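Local coordinates for protein erythropoietin (Homo sapiens, PDB 1EER) that binds the erythropoietin receptor as a hormone, driving receptor dimerization and JAK2 activation to control red-cell proliferation, differentiation and circulating mass, at residues Tyr145-Phe148 with Leu149-Lys152. The protein carries 5 engineered substitutions. Residues are numbered along the deposited sequence; the frame is centred on the assembly and turned at random.
Sequences YSNF and LRGK
Midway along the last helix of a four-helix-bundle cytokine, helix 138-161, Asn147 and Arg150 meet on the face that touches a chain of another protein, where the helix passes into a wider pi-type turn. The two side chains run alongside each other, pointing the same way, with amide and guanidinium planes 17° apart. Asn147 OD1 takes both bonds: Arg150 NE reaches it at 3.0 Å in the carbonyl plane, and Arg150 NH2, also 3.0 Å from Asn147 OD1, comes nearly along the C=O. This side-on grip helps fix the rotation of the guanidinium, which is also held by the other protein: an acidic side chain of that chain pairs with Arg150 NH2, and its backbone with NH1. Asn147 ND2 bonds the same chain.

Leu149 N and Arg150 N still make alpha-helical bonds, to Tyr145 O and Ser146 O, the latter at 2.9 Å. The turn widens to pi type at 149-152, bridged by a water that donates to Asn147 O at 2.7 Å and accepts from Lys152 N at 2.8 Å. Lys152 lays CG over one face of the Phe148 ring, offset toward the rim and 4.2 Å from its centroid, a CH-pi contact; its chain then bends at chi3 (81°) and chi4 on its way to the NZ salt bridge with Glu62.

On the core side, Leu149 CD1 packs obliquely on Tyr145 at CE1, 3.3 Å away, among Leu16, Ala19, Leu67 and Leu105 of the three other long helices. One polar face toward a partner protein and one apolar face toward the core mark an amphipathic bundle helix, consistent with a cytokine's receptor-binding surface.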
loop_
_atom_site.group_PDB
_atom_site.type_symbol
_atom_site.label_atom_id
_atom_site.label_comp_id
_atom_site.label_asym_id
_atom_site.label_seq_id
_atom_site.Cartn_x
_atom_site.Cartn_y
_atom_site.Cartn_z
ATOM N N TYR A 145 -13.618 3.886 -3.107
ATOM C CA TYR A 145 -12.589 3.170 -3.849
ATOM C C TYR A 145 -11.583 2.589 -2.858
ATOM O O TYR A 145 -11.258 1.407 -2.927
ATOM C CB TYR A 145 -11.892 4.135 -4.825
ATOM C CG TYR A 145 -10.670 3.585 -5.536
ATOM C CD1 TYR A 145 -10.715 2.363 -6.205
ATOM C CD2 TYR A 145 -9.485 4.317 -5.584
ATOM C CE1 TYR A 145 -9.609 1.881 -6.915
ATOM C CE2 TYR A 145 -8.365 3.846 -6.292
ATOM C CZ TYR A 145 -8.438 2.626 -6.954
ATOM O OH TYR A 145 -7.346 2.150 -7.647
ATOM N N SER A 146 -11.109 3.425 -1.932
ATOM C CA SER A 146 -10.143 3.002 -0.908
ATOM C C SER A 146 -10.738 2.000 0.093
ATOM O O SER A 146 -10.132 0.967 0.373
ATOM C CB SER A 146 -9.609 4.228 -0.151
ATOM O OG SER A 146 -8.717 3.852 0.885
ATOM N N ASN A 147 -11.922 2.301 0.625
ATOM C CA ASN A 147 -12.557 1.414 1.593
ATOM C C ASN A 147 -12.827 0.035 1.006
ATOM O O ASN A 147 -12.727 -0.975 1.710
ATOM C CB ASN A 147 -13.869 2.025 2.109
ATOM C CG ASN A 147 -13.661 2.940 3.310
ATOM O OD1 ASN A 147 -12.609 2.929 3.942
ATOM N ND2 ASN A 147 -14.672 3.733 3.627
ATOM N N PHE A 148 -13.166 -0.013 -0.285
ATOM C CA PHE A 148 -13.435 -1.296 -0.939
ATOM C C PHE A 148 -12.181 -2.161 -1.130
ATOM O O PHE A 148 -12.171 -3.355 -0.793
ATOM C CB PHE A 148 -14.098 -1.082 -2.304
ATOM C CG PHE A 148 -14.661 -2.344 -2.902
ATOM C CD1 PHE A 148 -13.846 -3.214 -3.618
ATOM C CD2 PHE A 148 -16.006 -2.671 -2.737
ATOM C CE1 PHE A 148 -14.358 -4.387 -4.163
ATOM C CE2 PHE A 148 -16.529 -3.844 -3.277
ATOM C CZ PHE A 148 -15.704 -4.705 -3.993
ATOM N N LEU A 149 -11.128 -1.563 -1.676
ATOM C CA LEU A 149 -9.892 -2.297 -1.922
ATOM C C LEU A 149 -9.206 -2.700 -0.620
ATOM O O LEU A 149 -8.727 -3.828 -0.475
ATOM C CB LEU A 149 -8.910 -1.461 -2.760
ATOM C CG LEU A 149 -9.345 -0.748 -4.045
ATOM C CD1 LEU A 149 -8.128 -0.090 -4.663
ATOM C CD2 LEU A 149 -9.987 -1.716 -5.007
ATOM N N ARG A 150 -9.162 -1.772 0.330
ATOM C CA ARG A 150 -8.502 -2.043 1.594
ATOM C C ARG A 150 -9.382 -2.873 2.504
ATOM O O ARG A 150 -8.910 -3.418 3.502
ATOM C CB ARG A 150 -8.109 -0.726 2.271
ATOM C CG ARG A 150 -9.156 -0.147 3.196
ATOM C CD ARG A 150 -8.779 1.247 3.637
ATOM N NE ARG A 150 -9.838 1.866 4.425
ATOM C CZ ARG A 150 -9.657 2.424 5.618
ATOM N NH1 ARG A 150 -8.452 2.447 6.172
ATOM N NH2 ARG A 150 -10.688 2.951 6.263
ATOM N N GLY A 151 -10.654 -2.990 2.133
ATOM C CA GLY A 151 -11.601 -3.739 2.938
ATOM C C GLY A 151 -11.888 -5.163 2.499
ATOM O O GLY A 151 -11.030 -6.037 2.596
ATOM N N LYS A 152 -13.103 -5.404 2.014
ATOM C CA LYS A 152 -13.482 -6.742 1.598
ATOM C C LYS A 152 -12.595 -7.307 0.492
ATOM O O LYS A 152 -12.397 -8.519 0.421
ATOM C CB LYS A 152 -14.956 -6.775 1.181
ATOM C CG LYS A 152 -15.281 -6.031 -0.086
ATOM C CD LYS A 152 -16.754 -6.160 -0.402
ATOM C CE LYS A 152 -17.573 -5.170 0.414
ATOM N NZ LYS A 152 -18.906 -5.715 0.787
HETATM O O HOH W 1 -14.477 -2.975 1.870
#